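PDB 4YWO: mercuric reductase from Metallosphaera sedula, which probably reduces mercuric ion to elemental mercury with NADPH, working as an FAD-dependent homodimer of the pyridine nucleotide-disulfide oxidoreductase family. Local coordinates for residues E69-A74 with V82-S87; S87-K92 with Q191-M196; L37-V42 with N327-S332. All blocks are in the same frame, centred on the assembly; numbering follows the deposited sequence. Where two conformers were deposited one is given.

Contact 1 of 3, residues E69-A74 with V82-S87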
ATOM      1  N   GLU A  69      16.959  -6.265  -2.565  1.00 13.37           N
ATOM      2  CA  GLU A  69      16.030  -5.922  -3.599  1.00 14.93           C
ATOM      3  C   GLU A  69      16.575  -4.892  -4.599  1.00 15.79           C
ATOM      4  O   GLU A  69      16.393  -5.057  -5.819  1.00 15.28           O
ATOM      5  CB  GLU A  69      14.695  -5.435  -2.998  1.00 17.17           C
ATOM      6  CG  GLU A  69      13.736  -4.908  -4.047  1.00 22.84           C
ATOM      7  CD  GLU A  69      13.733  -3.350  -4.291  1.00 35.00           C
ATOM      8  OE1 GLU A  69      13.738  -2.550  -3.291  1.00 36.59           O
ATOM      9  OE2 GLU A  69      13.632  -2.918  -5.527  1.00 37.81           O
ATOM     10  N   ILE A  70      17.158  -3.829  -4.152  1.00 13.41           N
ATOM     11  CA  ILE A  70      17.574  -2.764  -5.100  1.00 14.92           C
ATOM     12  C   ILE A  70      18.745  -3.265  -5.953  1.00 16.08           C
ATOM     13  O   ILE A  70      18.833  -2.962  -7.113  1.00 14.65           O
ATOM     14  CB  ILE A  70      17.890  -1.424  -4.444  1.00 14.67           C
ATOM     15  CG1 ILE A  70      19.048  -1.490  -3.461  1.00 15.30           C
ATOM     16  CG2 ILE A  70      16.639  -0.892  -3.732  1.00 15.20           C
ATOM     17  CD1 ILE A  70      19.398  -0.203  -2.782  1.00 16.87           C
ATOM     18  N   TYR A  71      19.597  -4.091  -5.359  1.00 13.82           N
ATOM     19  CA  TYR A  71      20.692  -4.660  -6.181  1.00 14.29           C
ATOM     20  C   TYR A  71      20.169  -5.651  -7.155  1.00 14.62           C
ATOM     21  O   TYR A  71      20.728  -5.729  -8.332  1.00 14.83           O
ATOM     22  CB  TYR A  71      21.850  -5.286  -5.314  1.00 14.24           C
ATOM     23  CG  TYR A  71      22.821  -4.308  -4.807  1.00 13.89           C
ATOM     24  CD1 TYR A  71      22.568  -3.501  -3.718  1.00 15.40           C
ATOM     25  CD2 TYR A  71      24.092  -4.170  -5.397  1.00 16.37           C
ATOM     26  CE1 TYR A  71      23.452  -2.537  -3.272  1.00 15.89           C
ATOM     27  CE2 TYR A  71      24.968  -3.225  -4.925  1.00 15.95           C
ATOM     28  CZ  TYR A  71      24.714  -2.418  -3.931  1.00 18.12           C
ATOM     29  OH  TYR A  71      25.575  -1.445  -3.449  1.00 21.23           O
ATOM     30  N   LYS A  72      19.193  -6.492  -6.792  1.00 14.97           N
ATOM     31  CA  LYS A  72      18.586  -7.440  -7.704  1.00 17.06           C
ATOM     32  C   LYS A  72      18.004  -6.669  -8.898  1.00 17.94           C
ATOM     33  O   LYS A  72      18.210  -7.074 -10.055  1.00 18.16           O
ATOM     34  CB  LYS A  72      17.520  -8.307  -7.021  1.00 20.78           C
ATOM     35  CG  LYS A  72      16.814  -9.225  -8.024  1.00 24.27           C
ATOM     36  CD  LYS A  72      16.420 -10.572  -7.569  1.00 32.96           C
ATOM     37  CE  LYS A  72      15.793 -11.531  -8.644  1.00 35.56           C
ATOM     38  NZ  LYS A  72      16.803 -11.886  -9.627  1.00 44.54           N
ATOM     39  N   LYS A  73      17.280  -5.609  -8.625  1.00 15.36           N
ATOM     40  CA  LYS A  73      16.690  -4.827  -9.743  1.00 15.87           C
ATOM     41  C   LYS A  73      17.760  -4.265 -10.613  1.00 17.99           C
ATOM     42  O   LYS A  73      17.629  -4.263 -11.861  1.00 19.05           O
ATOM     43  CB  LYS A  73      15.606  -3.840  -9.317  1.00 21.24           C
ATOM     44  CG  LYS A  73      14.787  -3.389 -10.527  1.00 24.63           C
ATOM     45  CD  LYS A  73      13.959  -4.553 -11.069  1.00 29.00           C
ATOM     46  CE  LYS A  73      13.134  -4.194 -12.254  1.00 37.04           C
ATOM     47  NZ  LYS A  73      12.575  -5.487 -12.733  1.00 39.63           N
ATOM     48  N   ALA A  74      18.774  -3.703  -9.989  1.00 16.73           N
ATOM     49  CA  ALA A  74      19.926  -3.184 -10.765  1.00 19.34           C
ATOM     50  C   ALA A  74      20.556  -4.242 -11.681  1.00 21.80           C
ATOM     51  O   ALA A  74      20.914  -3.908 -12.864  1.00 20.28           O
ATOM     52  CB  ALA A  74      20.947  -2.542  -9.879  1.00 18.73           C
ATOM     53  N   VAL A  82      26.228  -7.193 -10.233  1.00 25.40           N
ATOM     54  CA  VAL A  82      26.482  -6.399  -9.089  1.00 24.90           C
ATOM     55  C   VAL A  82      25.602  -6.920  -7.896  1.00 23.06           C
ATOM     56  O   VAL A  82      24.434  -7.061  -8.048  1.00 20.35           O
ATOM     57  CB  VAL A  82      26.196  -4.981  -9.445  1.00 29.54           C
ATOM     58  CG1 VAL A  82      24.728  -4.819  -9.893  1.00 31.30           C
ATOM     59  CG2 VAL A  82      26.532  -4.068  -8.337  1.00 34.03           C
ATOM     60  N   TYR A  83      26.288  -7.375  -6.850  1.00 20.73           N
ATOM     61  CA  TYR A  83      25.660  -7.820  -5.576  1.00 21.15           C
ATOM     62  C   TYR A  83      25.983  -6.828  -4.453  1.00 18.31           C
ATOM     63  O   TYR A  83      26.960  -6.097  -4.454  1.00 21.21           O
ATOM     64  CB  TYR A  83      26.117  -9.248  -5.262  1.00 22.43           C
ATOM     65  CG  TYR A  83      25.574 -10.248  -6.232  1.00 22.26           C
ATOM     66  CD1 TYR A  83      26.265 -10.525  -7.417  1.00 30.84           C
ATOM     67  CD2 TYR A  83      24.424 -10.905  -6.000  1.00 22.93           C
ATOM     68  CE1 TYR A  83      25.769 -11.416  -8.327  1.00 29.57           C
ATOM     69  CE2 TYR A  83      23.923 -11.827  -6.923  1.00 26.63           C
ATOM     70  CZ  TYR A  83      24.612 -12.043  -8.074  1.00 29.61           C
ATOM     71  OH  TYR A  83      24.084 -12.970  -8.924  1.00 36.66           O
ATOM     72  N   PRO A  84      25.153  -6.836  -3.406  1.00 18.68           N
ATOM     73  CA  PRO A  84      25.411  -5.932  -2.346  1.00 21.86           C
ATOM     74  C   PRO A  84      26.797  -6.205  -1.646  1.00 19.81           C
ATOM     75  O   PRO A  84      27.083  -7.380  -1.464  1.00 21.73           O
ATOM     76  CB  PRO A  84      24.332  -6.268  -1.363  1.00 21.28           C
ATOM     77  CG  PRO A  84      23.233  -6.840  -2.151  1.00 20.65           C
ATOM     78  CD  PRO A  84      23.910  -7.599  -3.250  1.00 19.66           C
ATOM     79  N   PRO A  85      27.497  -5.164  -1.286  1.00 20.39           N
ATOM     80  CA  PRO A  85      28.831  -5.417  -0.696  1.00 23.75           C
ATOM     81  C   PRO A  85      28.630  -6.066   0.740  1.00 24.79           C
ATOM     82  O   PRO A  85      27.650  -5.825   1.421  1.00 21.18           O
ATOM     83  CB  PRO A  85      29.420  -4.035  -0.611  1.00 25.61           C
ATOM     84  CG  PRO A  85      28.281  -3.079  -0.581  1.00 28.81           C
ATOM     85  CD  PRO A  85      27.226  -3.731  -1.434  1.00 25.10           C
ATOM     86  N   PHE A  86      29.588  -6.878   1.161  1.00 24.55           N
ATOM     87  CA  PHE A  86      29.531  -7.472   2.477  1.00 26.42           C
ATOM     88  C   PHE A  86      29.442  -6.395   3.536  1.00 22.90           C
ATOM     89  O   PHE A  86      28.768  -6.598   4.583  1.00 21.46           O
ATOM     90  CB  PHE A  86      30.751  -8.392   2.664  1.00 26.06           C
ATOM     91  CG  PHE A  86      30.838  -9.010   4.086  1.00 25.88           C
ATOM     92  CD1 PHE A  86      30.008 -10.015   4.462  1.00 26.57           C
ATOM     93  CD2 PHE A  86      31.703  -8.476   5.032  1.00 30.46           C
ATOM     94  CE1 PHE A  86      30.068 -10.562   5.720  1.00 27.94           C
ATOM     95  CE2 PHE A  86      31.784  -9.010   6.306  1.00 31.07           C
ATOM     96  CZ  PHE A  86      30.959 -10.070   6.647  1.00 30.75           C
ATOM     97  N   SER A  87      30.014  -5.220   3.326  1.00 23.42           N
ATOM     98  CA  SER A  87      29.959  -4.074   4.202  1.00 25.81           C
ATOM     99  C   SER A  87      28.549  -3.544   4.482  1.00 24.80           C
ATOM    100  O   SER A  87      28.346  -2.764   5.386  1.00 27.23           O
ATOM    101  CB  SER A  87      30.831  -2.909   3.669  1.00 30.06           C
ATOM    102  OG  SER A  87      30.326  -2.401   2.452  1.00 29.37           O
TER
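Val82 meets Tyr71 at the edge of the phenol ring, near its plane, where CG2 of Val82 approaches CD2 of Tyr71 at 3.8 Å. With chi1 at 59°, CG1 of the valine lies between the backbone N and the carbonyl carbon, which puts CG2 anti to the N and beside Tyr71; CG1 approaches Ala74, loosely, with 4.4 Å between Val82 CG1 and Ala74 CB. The carbonyl O of Val82 lies in the plane of the tyrosine ring at its edge, and it accepts a hydrogen bond from Arg75 NH1. Tyr83 contributes its backbone instead of its side chain: its carbonyl C sits 3.4 Å from Tyr71 CD2, while its side chain sets out away from residues 69-74 and rests on Arg75, its hydroxyl hydrogen-bonded to Glu81 OE1.

The loop here joins two successive helices, 58-78 and 87-110, and doubles back along the first of them, so that one aromatic residue of the helix serves as the platform for the returning chain. Pro84 occupies that platform. Its CA lies 3.6 Å from the centroid of the Tyr71 ring and only 6° off the ring normal, a nearly vertical CH-pi contact. The pyrrolidine ring extends from there to the root of the tyrosine, with Pro84 CG 3.7 Å from Tyr71 CG. Pro85 then crosses the far end of the tyrosine at about a right angle, its CD 3.5 Å from Tyr71 OH. On the dimer side, Val77 of the second subunit packs against both Tyr71 and Ala74.

Contact 2 of 3, residues S87-K92 with Q191-M196; sequences SSFQEK and QMYSRM
Phe89 projects from near the beginning of helix 87-110 into a small group of side chains at the end of helix 184-194, and its leading atom, CZ, carries most of the contact. Met196 is the nearest neighbour, with SD 3.6 Å from Phe89 CZ. The two side chains arrive from opposite directions, and the methionine is extended beyond CG (chi2 177°), which delivers its sulfur to the end of the phenyl group. The sulfur lies 4.6 Å from the centroid of the Phe89 ring and well off the ring normal, an oblique Met-aromatic contact. Tyr193 adds a second surface: its CZ is 4.0 Å from Phe89 CZ, and the two ring planes are inclined at 42°, an oblique aromatic pair. Met192 completes the group more distantly, its SD 4.4 Å from Phe89 CE1.

Farther out, polar bonds and backbone geometry hold these groups in place. The Tyr193 hydroxyl, which comes obliquely to 3.8 Å from Phe89 CZ, finds its polar partner in the carbonyl O of Ala167, which anchors the far end of the tyrosine. Met196 lies just past the helix, where its N bonds to Tyr193 O at 2.8 Å; the turn puts Met196 SD on the opposite side of the Phe89 ring plane from Tyr193 OH. Pro170 also packs on Phe89. No hydrogen bond spans the two segments themselves.

The nearest atoms of the Met192 side chain are about 7 Å from the bound FAD and about 7 Å from the side chain of FAD-binding Lys62. Helix 184-194 follows strand 176-180 of the four-stranded parallel sheet, probably the NADP(H) domain as in relatives, while helix 87-110 leads to strand 114-117 of the five-stranded sheet of the FAD domain, so the cluster probably lies between the two.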
ATOM      1  N   SER A  87      30.014  -5.220   3.326  1.00 23.42           N
ATOM      2  CA  SER A  87      29.959  -4.074   4.202  1.00 25.81           C
ATOM      3  C   SER A  87      28.549  -3.544   4.482  1.00 24.80           C
ATOM      4  O   SER A  87      28.346  -2.764   5.386  1.00 27.23           O
ATOM      5  CB  SER A  87      30.831  -2.909   3.669  1.00 30.06           C
ATOM      6  OG  SER A  87      30.326  -2.401   2.452  1.00 29.37           O
ATOM      7  N   SER A  88      27.583  -3.892   3.609  1.00 21.45           N
ATOM      8  CA  SER A  88      26.223  -3.406   3.841  0.50 20.62           C
ATOM      9  C   SER A  88      25.650  -3.934   5.161  1.00 21.13           C
ATOM     10  O   SER A  88      24.772  -3.301   5.708  1.00 21.99           O
ATOM     11  CB  SER A  88      25.311  -3.726   2.647  0.50 19.13           C
ATOM     12  OG  SER A  88      25.284  -5.142   2.477  0.50 19.37           O
ATOM     13  N   PHE A  89      26.142  -5.053   5.644  1.00 20.41           N
ATOM     14  CA  PHE A  89      25.670  -5.548   7.012  1.00 22.99           C
ATOM     15  C   PHE A  89      26.146  -4.635   8.125  1.00 25.47           C
ATOM     16  O   PHE A  89      25.382  -4.200   9.036  1.00 25.66           O
ATOM     17  CB  PHE A  89      26.092  -6.966   7.285  1.00 22.30           C
ATOM     18  CG  PHE A  89      25.372  -8.036   6.509  1.00 22.10           C
ATOM     19  CD1 PHE A  89      24.147  -8.537   6.952  1.00 19.57           C
ATOM     20  CD2 PHE A  89      25.912  -8.593   5.345  1.00 22.16           C
ATOM     21  CE1 PHE A  89      23.503  -9.570   6.222  1.00 21.32           C
ATOM     22  CE2 PHE A  89      25.272  -9.594   4.638  1.00 24.40           C
ATOM     23  CZ  PHE A  89      24.033 -10.067   5.069  1.00 22.07           C
ATOM     24  N   GLN A  90      27.410  -4.201   7.995  1.00 25.86           N
ATOM     25  CA  GLN A  90      27.913  -3.213   8.936  1.00 32.07           C
ATOM     26  C   GLN A  90      27.315  -1.803   8.770  1.00 29.67           C
ATOM     27  O   GLN A  90      27.003  -1.177   9.743  1.00 32.94           O
ATOM     28  CB  GLN A  90      29.472  -3.197   8.900  1.00 36.86           C
ATOM     29  CG  GLN A  90      30.108  -2.392  10.030  1.00 52.21           C
ATOM     30  CD  GLN A  90      30.534  -1.002   9.614  1.00 59.39           C
ATOM     31  OE1 GLN A  90      31.264  -0.834   8.638  1.00 72.16           O
ATOM     32  NE2 GLN A  90      30.105   0.006  10.371  1.00 64.58           N
ATOM     33  N   GLU A  91      27.027  -1.310   7.566  1.00 29.91           N
ATOM     34  CA  GLU A  91      26.356  -0.046   7.369  1.00 32.11           C
ATOM     35  C   GLU A  91      25.004   0.075   8.069  1.00 34.74           C
ATOM     36  O   GLU A  91      24.631   1.132   8.535  1.00 36.89           O
ATOM     37  CB  GLU A  91      26.173   0.277   5.863  1.00 43.30           C
ATOM     38  CG  GLU A  91      25.033   1.313   5.612  1.00 50.06           C
ATOM     39  CD  GLU A  91      24.507   1.479   4.166  1.00 59.38           C
ATOM     40  OE1 GLU A  91      24.165   0.476   3.443  1.00 48.67           O
ATOM     41  OE2 GLU A  91      24.368   2.670   3.761  1.00 61.90           O
ATOM     42  N   LYS A  92      24.235  -1.026   8.053  1.00 25.34           N
ATOM     43  CA  LYS A  92      22.890  -1.135   8.660  1.00 26.57           C
ATOM     44  C   LYS A  92      22.999  -0.921  10.154  1.00 29.76           C
ATOM     45  O   LYS A  92      22.056  -0.417  10.802  1.00 25.54           O
ATOM     46  CB  LYS A  92      22.333  -2.546   8.351  1.00 30.40           C
ATOM     47  CG  LYS A  92      21.685  -3.264   9.556  1.00 37.47           C
ATOM     48  CD  LYS A  92      21.340  -4.639   9.128  1.00 42.97           C
ATOM     49  CE  LYS A  92      22.415  -5.649   9.466  1.00 32.76           C
ATOM     50  NZ  LYS A  92      22.952  -5.550  10.839  1.00 33.30           N
ATOM     51  N   GLN A 191      15.785 -15.646   0.923  1.00 14.58           N
ATOM     52  CA  GLN A 191      15.799 -14.722  -0.151  1.00 15.59           C
ATOM     53  C   GLN A 191      16.921 -13.684   0.017  1.00 15.03           C
ATOM     54  O   GLN A 191      17.603 -13.390  -0.921  1.00 14.50           O
ATOM     55  CB  GLN A 191      14.460 -13.995  -0.284  1.00 16.80           C
ATOM     56  CG  GLN A 191      14.517 -12.987  -1.412  1.00 18.18           C
ATOM     57  CD  GLN A 191      13.105 -12.403  -1.720  1.00 17.72           C
ATOM     58  OE1 GLN A 191      12.889 -11.231  -1.330  1.00 23.16           O
ATOM     59  NE2 GLN A 191      12.489 -12.969  -2.697  1.00 19.12           N
ATOM     60  N   MET A 192      17.149 -13.173   1.219  1.00 15.38           N
ATOM     61  CA  MET A 192      18.154 -12.246   1.513  1.00 15.25           C
ATOM     62  C   MET A 192      19.529 -12.790   1.099  1.00 15.38           C
ATOM     63  O   MET A 192      20.230 -12.135   0.312  1.00 17.12           O
ATOM     64  CB  MET A 192      18.197 -11.921   3.002  1.00 17.24           C
ATOM     65  CG  MET A 192      19.202 -10.895   3.505  1.00 19.47           C
ATOM     66  SD  MET A 192      19.372 -10.895   5.303  1.00 19.52           S
ATOM     67  CE  MET A 192      17.691 -10.500   5.861  1.00 18.53           C
ATOM     68  N   TYR A 193      19.858 -14.026   1.542  1.00 14.66           N
ATOM     69  CA  TYR A 193      21.220 -14.534   1.254  1.00 14.14           C
ATOM     70  C   TYR A 193      21.331 -14.991  -0.134  1.00 15.61           C
ATOM     71  O   TYR A 193      22.374 -14.765  -0.785  1.00 16.52           O
ATOM     72  CB  TYR A 193      21.558 -15.645   2.294  1.00 14.68           C
ATOM     73  CG  TYR A 193      22.224 -15.095   3.546  1.00 15.66           C
ATOM     74  CD1 TYR A 193      21.574 -14.281   4.483  1.00 17.51           C
ATOM     75  CD2 TYR A 193      23.608 -15.292   3.779  1.00 18.38           C
ATOM     76  CE1 TYR A 193      22.244 -13.687   5.570  1.00 16.44           C
ATOM     77  CE2 TYR A 193      24.226 -14.771   4.862  1.00 18.91           C
ATOM     78  CZ  TYR A 193      23.598 -13.978   5.761  1.00 17.69           C
ATOM     79  OH  TYR A 193      24.255 -13.424   6.803  1.00 19.13           O
ATOM     80  N   SER A 194      20.284 -15.552  -0.738  1.00 16.40           N
ATOM     81  CA  SER A 194      20.387 -15.896  -2.172  1.00 17.53           C
ATOM     82  C   SER A 194      20.643 -14.685  -3.052  1.00 18.98           C
ATOM     83  O   SER A 194      21.439 -14.726  -4.008  1.00 18.09           O
ATOM     84  CB  SER A 194      19.197 -16.709  -2.616  1.00 21.51           C
ATOM     85  OG  SER A 194      18.009 -15.980  -2.599  1.00 25.84           O
ATOM     86  N   ARG A 195      20.114 -13.548  -2.663  1.00 16.20           N
ATOM     87  CA  ARG A 195      20.283 -12.266  -3.404  1.00 18.91           C
ATOM     88  C   ARG A 195      21.637 -11.633  -3.085  1.00 19.94           C
ATOM     89  O   ARG A 195      21.962 -10.521  -3.482  1.00 22.26           O
ATOM     90  CB  ARG A 195      19.091 -11.334  -3.137  1.00 17.59           C
ATOM     91  CG  ARG A 195      17.836 -11.831  -3.772  1.00 17.03           C
ATOM     92  CD  ARG A 195      16.697 -10.828  -3.538  1.00 16.59           C
ATOM     93  NE  ARG A 195      15.522 -11.172  -4.346  1.00 16.97           N
ATOM     94  CZ  ARG A 195      14.509 -10.305  -4.628  1.00 15.09           C
ATOM     95  NH1 ARG A 195      14.476  -9.143  -4.036  1.00 14.73           N
ATOM     96  NH2 ARG A 195      13.599 -10.731  -5.510  1.00 18.28           N
ATOM     97  N   MET A 196      22.369 -12.308  -2.174  1.00 18.65           N
ATOM     98  CA  MET A 196      23.820 -11.938  -1.936  1.00 19.40           C
ATOM     99  C   MET A 196      24.800 -12.936  -2.512  1.00 20.57           C
ATOM    100  O   MET A 196      25.944 -13.015  -1.985  1.00 24.11           O
ATOM    101  CB  MET A 196      24.044 -11.675  -0.523  1.00 21.77           C
ATOM    102  CG  MET A 196      23.177 -10.555  -0.087  1.00 27.29           C
ATOM    103  SD  MET A 196      23.294 -10.215   1.592  1.00 31.91           S
ATOM    104  CE  MET A 196      21.998  -8.905   1.713  1.00 32.14           C
TER

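Contact 3 of 3, residues L37-V42 with N327-S332; sequences LGVKPV and NALTGS
A small apolar contact at the surface joins Leu37 and Val39, in the loop after helix 25-36, to Leu329 and Thr330, in the last turn of helix 314-330. The loop leads into strand 42-45 of the five-stranded parallel sheet, so the contact lies where the first helix and second strand of the Rossmann-type fold come up against a helix much later in the chain.

Leu329 is the centre of it. Val39 and Leu329 reach for each other tip to tip, with Val39 CG2 3.9 Å from Leu329 CD1. With chi1 at 168°, CG1 of Val39 is anti to the backbone N, which puts CG2 anti to the carbonyl carbon and facing Leu329. Leu37 comes in from the side, crossing Leu329 at a slant; its CD1 is 4.2 Å from Leu329 CD1 and 3.9 Å from Thr330 CG2. The methyl of Thr330 can face Leu37 because its OG1 is turned back to the carbonyl O of Glu326, to which it is hydrogen-bonded.

Both segments are shaped by helix ends. Gly38, with positive phi, is the C-prime residue of a Schellman motif, in which Val39 N bonds to Ala34 O and Gly38 N to Asn35 O; this turn separates Leu37 from Val39 while keeping both directed at Leu329. On the other side Gly331, also with positive phi, ends helix 314-330, its N bonded to Asn327 O. Ser332 OG then donates to Asn327 OD1 at 2.8 Å, in the carbonyl plane and on a lone pair, tying the exit of the chain back to the helix.

Across the two segments only aliphatic carbons meet: the association probably rests on van der Waals packing and partial exclusion of water, while the hydrogen bonds named stay within each helix end.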
ATOM      1  N   LEU A  37      -1.508   7.379  32.127  1.00 30.29           N
ATOM      2  CA  LEU A  37      -2.458   7.208  33.203  1.00 29.68           C
ATOM      3  C   LEU A  37      -1.921   7.751  34.498  1.00 32.19           C
ATOM      4  O   LEU A  37      -2.468   7.437  35.586  1.00 35.65           O
ATOM      5  CB  LEU A  37      -2.741   5.709  33.352  1.00 30.56           C
ATOM      6  CG  LEU A  37      -3.338   5.145  32.085  1.00 30.31           C
ATOM      7  CD1 LEU A  37      -3.510   3.613  32.126  1.00 28.99           C
ATOM      8  CD2 LEU A  37      -4.624   5.951  31.779  1.00 33.43           C
ATOM      9  N   GLY A  38      -0.809   8.480  34.467  1.00 31.05           N
ATOM     10  CA  GLY A  38      -0.351   9.187  35.661  1.00 31.35           C
ATOM     11  C   GLY A  38       0.503   8.381  36.633  1.00 33.36           C
ATOM     12  O   GLY A  38       0.640   8.717  37.781  1.00 33.53           O
ATOM     13  N   VAL A  39       1.093   7.292  36.165  1.00 30.55           N
ATOM     14  CA  VAL A  39       1.928   6.429  36.981  1.00 28.49           C
ATOM     15  C   VAL A  39       3.373   6.394  36.460  1.00 28.37           C
ATOM     16  O   VAL A  39       3.617   6.213  35.263  1.00 30.88           O
ATOM     17  CB  VAL A  39       1.317   4.961  36.964  1.00 28.34           C
ATOM     18  CG1 VAL A  39       2.295   3.962  37.559  1.00 27.65           C
ATOM     19  CG2 VAL A  39      -0.047   4.908  37.689  1.00 31.51           C
ATOM     20  N   LYS A  40       4.316   6.502  37.362  1.00 26.34           N
ATOM     21  CA  LYS A  40       5.708   6.326  37.103  1.00 27.37           C
ATOM     22  C   LYS A  40       6.071   4.849  37.375  1.00 29.29           C
ATOM     23  O   LYS A  40       6.205   4.404  38.516  1.00 27.10           O
ATOM     24  CB  LYS A  40       6.551   7.213  37.970  1.00 27.79           C
ATOM     25  CG  LYS A  40       8.015   7.124  37.643  1.00 30.58           C
ATOM     26  CD  LYS A  40       8.798   7.823  38.725  1.00 33.29           C
ATOM     27  CE  LYS A  40      10.262   7.580  38.554  1.00 36.25           C
ATOM     28  NZ  LYS A  40      10.968   8.484  39.499  1.00 40.34           N
ATOM     29  N   PRO A  41       6.265   4.069  36.297  1.00 22.37           N
ATOM     30  CA  PRO A  41       6.549   2.669  36.551  1.00 21.96           C
ATOM     31  C   PRO A  41       7.960   2.378  36.806  1.00 20.73           C
ATOM     32  O   PRO A  41       8.858   3.167  36.462  1.00 24.93           O
ATOM     33  CB  PRO A  41       6.155   1.987  35.203  1.00 22.45           C
ATOM     34  CG  PRO A  41       6.338   3.063  34.165  1.00 23.28           C
ATOM     35  CD  PRO A  41       6.165   4.416  34.872  1.00 24.07           C
ATOM     36  N   VAL A  42       8.242   1.195  37.354  1.00 19.95           N
ATOM     37  CA  VAL A  42       9.570   0.698  37.401  1.00 19.05           C
ATOM     38  C   VAL A  42       9.674  -0.181  36.133  1.00 20.21           C
ATOM     39  O   VAL A  42       8.788  -0.979  35.862  1.00 22.86           O
ATOM     40  CB  VAL A  42       9.813  -0.193  38.636  1.00 23.04           C
ATOM     41  CG1 VAL A  42      11.219  -0.708  38.589  1.00 25.91           C
ATOM     42  CG2 VAL A  42       9.541   0.564  39.915  1.00 27.73           C
ATOM     43  N   ASN A 327      -5.506  -2.186  31.589  1.00 19.61           N
ATOM     44  CA  ASN A 327      -6.364  -3.089  32.397  1.00 19.09           C
ATOM     45  C   ASN A 327      -5.801  -3.182  33.841  1.00 22.63           C
ATOM     46  O   ASN A 327      -6.547  -3.148  34.878  1.00 20.77           O
ATOM     47  CB  ASN A 327      -6.459  -4.462  31.858  1.00 18.06           C
ATOM     48  CG  ASN A 327      -7.309  -4.538  30.522  1.00 20.62           C
ATOM     49  OD1 ASN A 327      -8.022  -3.618  30.244  1.00 21.72           O
ATOM     50  ND2 ASN A 327      -7.288  -5.628  29.856  1.00 18.71           N
ATOM     51  N   ALA A 328      -4.498  -3.165  33.934  1.00 19.69           N
ATOM     52  CA  ALA A 328      -3.878  -3.326  35.314  1.00 19.78           C
ATOM     53  C   ALA A 328      -4.100  -2.119  36.121  1.00 22.17           C
ATOM     54  O   ALA A 328      -4.442  -2.294  37.339  1.00 23.43           O
ATOM     55  CB  ALA A 328      -2.360  -3.611  35.166  1.00 18.08           C
ATOM     56  N   LEU A 329      -3.994  -0.909  35.547  1.00 21.00           N
ATOM     57  CA  LEU A 329      -4.021   0.337  36.346  1.00 24.66           C
ATOM     58  C   LEU A 329      -5.421   0.962  36.458  1.00 30.25           C
ATOM     59  O   LEU A 329      -5.620   1.793  37.349  1.00 31.16           O
ATOM     60  CB  LEU A 329      -3.113   1.403  35.850  1.00 24.95           C
ATOM     61  CG  LEU A 329      -1.615   1.156  35.722  1.00 22.37           C
ATOM     62  CD1 LEU A 329      -0.860   2.213  35.006  1.00 26.18           C
ATOM     63  CD2 LEU A 329      -1.063   0.995  37.158  1.00 25.94           C
ATOM     64  N   THR A 330      -6.358   0.580  35.580  1.00 27.65           N
ATOM     65  CA  THR A 330      -7.664   1.252  35.610  1.00 27.07           C
ATOM     66  C   THR A 330      -8.728   0.340  35.969  1.00 27.43           C
ATOM     67  O   THR A 330      -9.816   0.787  36.234  1.00 31.68           O
ATOM     68  CB  THR A 330      -7.997   1.974  34.254  1.00 24.70           C
ATOM     69  OG1 THR A 330      -8.282   1.011  33.290  1.00 26.57           O
ATOM     70  CG2 THR A 330      -6.898   2.811  33.791  1.00 30.89           C
ATOM     71  N   GLY A 331      -8.502  -0.956  35.961  1.00 27.01           N
ATOM     72  CA  GLY A 331      -9.532  -1.885  36.202  1.00 28.05           C
ATOM     73  C   GLY A 331     -10.430  -2.169  34.973  1.00 28.17           C
ATOM     74  O   GLY A 331     -11.484  -2.794  35.079  1.00 30.84           O
ATOM     75  N   SER A 332      -9.951  -1.784  33.797  1.00 24.85           N
ATOM     76  CA  SER A 332     -10.737  -2.025  32.532  1.00 26.37           C
ATOM     77  C   SER A 332     -10.665  -3.517  32.150  1.00 24.95           C
ATOM     78  O   SER A 332      -9.871  -4.364  32.703  1.00 24.64           O
ATOM     79  CB  SER A 332     -10.295  -1.053  31.453  1.00 30.49           C
ATOM     80  OG  SER A 332      -8.874  -1.170  31.280  1.00 25.56           O
TER

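Overall arrangement
Contacts 1 and 2 are neighbours, their centres 8 Å apart, and share Ser87, where the loop passes into helix 87-110. They follow one another along the chain: contact 1 folds the connecting loop onto helix 58-78, then contact 2 ties the next helix to helix 184-194. They also touch directly, with Arg195 packed against Lys72 and Glu69. Contact 1, local in sequence, reaches the second subunit; contact 2 is long-range and touches no other chain. Contact 3 lies on the opposite side of the chain's centre, about 48 Å and 42 Å from the centres of contacts 1 and 2. Bracketing both in sequence, it is a long-range surface contact between the loop before strand 42-45 and the end of helix 314-330.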